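Local structure of protein DJ-1 homolog D (Arabidopsis thaliana, 4OGG) at residues 9-15 with 60-66. The protein belongs to the DJ-1/PfpI family and carries two copies of its alpha/beta domain in one chain. Sequence-based numbering, arbitrary orientation.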
ATOM      1  N   CYS C   9       2.646   4.594 -25.459  1.00 14.49           N
ATOM      2  CA  CYS C   9       2.381   4.169 -24.086  1.00 14.27           C
ATOM      3  C   CYS C   9       2.604   2.686 -23.825  1.00 14.92           C
ATOM      4  O   CYS C   9       2.711   1.879 -24.750  1.00 14.04           O
ATOM      5  CB  CYS C   9       0.938   4.521 -23.704  1.00 13.47           C
ATOM      6  SG  CYS C   9       0.511   6.260 -23.914  1.00 14.47           S
ATOM      7  N   GLY C  10       2.661   2.342 -22.541  1.00 13.56           N
ATOM      8  CA  GLY C  10       2.851   0.963 -22.134  1.00 12.40           C
ATOM      9  C   GLY C  10       2.485   0.814 -20.669  1.00 13.39           C
ATOM     10  O   GLY C  10       2.337   1.812 -19.955  1.00 13.30           O
ATOM     11  N   ASP C  11       2.330  -0.422 -20.210  1.00 13.20           N
ATOM     12  CA  ASP C  11       1.990  -0.648 -18.813  1.00 13.12           C
ATOM     13  C   ASP C  11       3.156  -0.241 -17.921  1.00 13.55           C
ATOM     14  O   ASP C  11       4.308  -0.585 -18.181  1.00 14.02           O
ATOM     15  CB  ASP C  11       1.625  -2.116 -18.576  1.00 12.52           C
ATOM     16  CG  ASP C  11       0.335  -2.515 -19.270  1.00 13.08           C
ATOM     17  OD1 ASP C  11      -0.321  -1.635 -19.867  1.00 12.65           O
ATOM     18  OD2 ASP C  11      -0.026  -3.707 -19.217  1.00 14.56           O
ATOM     19  N   TYR C  12       2.830   0.506 -16.874  1.00 13.04           N
ATOM     20  CA  TYR C  12       3.804   1.006 -15.916  1.00 13.40           C
ATOM     21  C   TYR C  12       4.717   2.099 -16.462  1.00 13.67           C
ATOM     22  O   TYR C  12       5.847   2.283 -16.007  1.00 13.07           O
ATOM     23  CB  TYR C  12       4.587  -0.158 -15.301  1.00 12.90           C
ATOM     24  CG  TYR C  12       3.724  -0.926 -14.316  1.00 13.01           C
ATOM     25  CD1 TYR C  12       3.294  -0.325 -13.131  1.00 13.96           C
ATOM     26  CD2 TYR C  12       3.291  -2.222 -14.591  1.00 14.14           C
ATOM     27  CE1 TYR C  12       2.453  -0.994 -12.241  1.00 13.83           C
ATOM     28  CE2 TYR C  12       2.445  -2.902 -13.706  1.00 12.91           C
ATOM     29  CZ  TYR C  12       2.031  -2.281 -12.536  1.00 13.29           C
ATOM     30  OH  TYR C  12       1.191  -2.935 -11.665  1.00 14.80           O
ATOM     31  N   MET C  13       4.216   2.831 -17.453  1.00 12.16           N
ATOM     32  CA  MET C  13       4.967   3.968 -17.969  1.00 11.38           C
ATOM     33  C   MET C  13       4.843   4.951 -16.799  1.00 10.62           C
ATOM     34  O   MET C  13       3.923   4.825 -15.985  1.00 10.78           O
ATOM     35  CB  MET C  13       4.289   4.526 -19.225  1.00 10.23           C
ATOM     36  CG  MET C  13       2.850   4.963 -19.022  1.00 11.25           C
ATOM     37  SD  MET C  13       2.040   5.395 -20.580  1.00 12.44           S
ATOM     38  CE  MET C  13       0.347   5.114 -20.154  1.00 12.87           C
ATOM     39  N   GLU C  14       5.748   5.917 -16.689  1.00 11.46           N
ATOM     40  CA  GLU C  14       5.682   6.863 -15.573  1.00 11.66           C
ATOM     41  C   GLU C  14       4.471   7.780 -15.743  1.00 11.21           C
ATOM     42  O   GLU C  14       4.309   8.424 -16.780  1.00 10.95           O
ATOM     43  CB  GLU C  14       6.983   7.668 -15.491  1.00 10.84           C
ATOM     44  CG  GLU C  14       7.459   7.933 -14.060  1.00 12.82           C
ATOM     45  CD  GLU C  14       6.646   8.993 -13.334  1.00 12.68           C
ATOM     46  OE1 GLU C  14       6.698   9.027 -12.088  1.00 13.26           O
ATOM     47  OE2 GLU C  14       5.973   9.808 -13.998  1.00 11.12           O
ATOM     48  N   ASP C  15       3.628   7.831 -14.713  1.00 11.56           N
ATOM     49  CA  ASP C  15       2.394   8.618 -14.741  1.00  9.93           C
ATOM     50  C   ASP C  15       2.540  10.072 -15.198  1.00 11.07           C
ATOM     51  O   ASP C  15       1.783  10.531 -16.050  1.00 10.76           O
ATOM     52  CB  ASP C  15       1.711   8.560 -13.363  1.00 12.01           C
ATOM     53  CG  ASP C  15       0.203   8.761 -13.446  1.00 13.28           C
ATOM     54  OD1 ASP C  15      -0.341   8.783 -14.573  1.00 13.68           O
ATOM     55  OD2 ASP C  15      -0.447   8.886 -12.387  1.00 12.15           O
ATOM     56  N   GLU C  60       8.786   3.178  -6.141  1.00 15.52           N
ATOM     57  CA  GLU C  60       7.637   3.054  -7.035  1.00 14.70           C
ATOM     58  C   GLU C  60       6.348   2.598  -6.359  1.00 14.64           C
ATOM     59  O   GLU C  60       6.356   1.725  -5.494  1.00 14.90           O
ATOM     60  CB  GLU C  60       7.928   2.089  -8.193  1.00 11.99           C
ATOM     61  CG  GLU C  60       6.701   1.867  -9.110  1.00 13.76           C
ATOM     62  CD  GLU C  60       6.938   0.846 -10.210  1.00 10.96           C
ATOM     63  OE1 GLU C  60       7.885   1.032 -11.000  1.00 12.60           O
ATOM     64  OE2 GLU C  60       6.176  -0.147 -10.286  1.00 12.59           O
ATOM     65  N   SER C  61       5.244   3.210  -6.772  1.00 14.92           N
ATOM     66  CA  SER C  61       3.912   2.853  -6.299  1.00 15.00           C
ATOM     67  C   SER C  61       3.042   3.038  -7.540  1.00 15.71           C
ATOM     68  O   SER C  61       3.529   3.530  -8.565  1.00 14.02           O
ATOM     69  CB  SER C  61       3.451   3.766  -5.149  1.00 16.73           C
ATOM     70  OG  SER C  61       3.322   5.119  -5.543  1.00 17.00           O
ATOM     71  N   ARG C  62       1.779   2.631  -7.485  1.00 15.37           N
ATOM     72  CA  ARG C  62       0.921   2.780  -8.657  1.00 15.21           C
ATOM     73  C   ARG C  62       0.303   4.165  -8.790  1.00 14.48           C
ATOM     74  O   ARG C  62      -0.063   4.792  -7.800  1.00 13.73           O
ATOM     75  CB  ARG C  62      -0.191   1.724  -8.656  1.00 19.92           C
ATOM     76  CG  ARG C  62       0.279   0.345  -9.075  1.00 25.24           C
ATOM     77  CD  ARG C  62      -0.877  -0.599  -9.353  1.00 28.85           C
ATOM     78  NE  ARG C  62      -1.739  -0.151 -10.448  1.00 31.11           N
ATOM     79  CZ  ARG C  62      -2.637  -0.932 -11.045  1.00 32.25           C
ATOM     80  NH1 ARG C  62      -2.780  -2.192 -10.654  1.00 33.57           N
ATOM     81  NH2 ARG C  62      -3.395  -0.458 -12.025  1.00 32.72           N
ATOM     82  N   GLY C  63       0.192   4.632 -10.031  1.00 13.77           N
ATOM     83  CA  GLY C  63      -0.399   5.935 -10.286  1.00 13.15           C
ATOM     84  C   GLY C  63      -1.808   5.788 -10.826  1.00 12.64           C
ATOM     85  O   GLY C  63      -2.458   4.766 -10.605  1.00 12.39           O
ATOM     86  N   HIS C  64      -2.292   6.803 -11.531  1.00 11.80           N
ATOM     87  CA  HIS C  64      -3.637   6.739 -12.097  1.00 13.10           C
ATOM     88  C   HIS C  64      -3.633   5.745 -13.252  1.00 13.25           C
ATOM     89  O   HIS C  64      -2.634   5.613 -13.957  1.00 13.65           O
ATOM     90  CB  HIS C  64      -4.080   8.081 -12.702  1.00 12.26           C
ATOM     91  CG  HIS C  64      -3.963   9.260 -11.786  1.00 12.68           C
ATOM     92  ND1 HIS C  64      -2.756   9.855 -11.482  1.00 12.78           N
ATOM     93  CD2 HIS C  64      -4.914  10.010 -11.181  1.00 12.57           C
ATOM     94  CE1 HIS C  64      -2.971  10.921 -10.733  1.00 12.02           C
ATOM     95  NE2 HIS C  64      -4.272  11.038 -10.536  1.00 11.75           N
ATOM     96  N   ASN C  65      -4.742   5.048 -13.459  1.00 13.32           N
ATOM     97  CA  ASN C  65      -4.804   4.156 -14.605  1.00 13.18           C
ATOM     98  C   ASN C  65      -4.966   5.127 -15.769  1.00 12.80           C
ATOM     99  O   ASN C  65      -5.693   6.114 -15.649  1.00 14.59           O
ATOM    100  CB  ASN C  65      -6.011   3.226 -14.523  1.00 15.80           C
ATOM    101  CG  ASN C  65      -5.872   2.195 -13.430  1.00 18.46           C
ATOM    102  OD1 ASN C  65      -4.822   1.569 -13.288  1.00 18.68           O
ATOM    103  ND2 ASN C  65      -6.935   2.002 -12.655  1.00 20.14           N
ATOM    104  N   PHE C  66      -4.276   4.870 -16.874  1.00 12.40           N
ATOM    105  CA  PHE C  66      -4.354   5.748 -18.037  1.00 12.04           C
ATOM    106  C   PHE C  66      -5.189   5.134 -19.156  1.00 12.59           C
ATOM    107  O   PHE C  66      -4.907   4.027 -19.609  1.00 12.92           O
ATOM    108  CB  PHE C  66      -2.952   6.048 -18.575  1.00 12.65           C
ATOM    109  CG  PHE C  66      -2.934   7.123 -19.619  1.00 13.01           C
ATOM    110  CD1 PHE C  66      -2.871   8.463 -19.253  1.00 13.81           C
ATOM    111  CD2 PHE C  66      -3.038   6.802 -20.966  1.00 14.76           C
ATOM    112  CE1 PHE C  66      -2.914   9.471 -20.216  1.00 14.75           C
ATOM    113  CE2 PHE C  66      -3.084   7.804 -21.938  1.00 13.74           C
ATOM    114  CZ  PHE C  66      -3.022   9.140 -21.560  1.00 14.36           C
TER
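Asp15 overlaps Gly63 and His64 at the middle of the contact, and its OD2 accepts two hydrogen bonds from His64, from the backbone N at 2.9 Å and from ring ND1 at 2.7 Å. A short carboxylate suits this place because one oxygen can clamp both donors while OD1 turns to Tyr209 of the second repeat. Gly63 CA lies 3.6 Å from Asp15 OD2; a beta carbon here would clash with that oxygen. Tyr12, at the third position of the type II turn Gly10 to Met13, takes positive phi, and its long side chain brings the ring edge against the aliphatic part of Arg62, with Tyr12 OH 3.9 Å from Arg62 CD. Glu60 OE2 stands 4.1 Å from Tyr12 CD1, its carboxylate held by His50 and Arg89. Toward Phe66 the contact turns apolar: slender, flexible Met13 brings CE to 3.8 Å from Phe66 CB, and Cys9 SG lies 5.2 Å from the Phe66 ring centroid, an oblique sulfur-aromatic contact. Val18 of helix 15-27 packs on Cys9, Met13 and Phe66. The 9-15 segment links strand 3-8 of the central sheet to that helix, while strand 44-51 pairs with strands 13-14 and 59-62, and His64 reaches strand 237-244 of the second repeat.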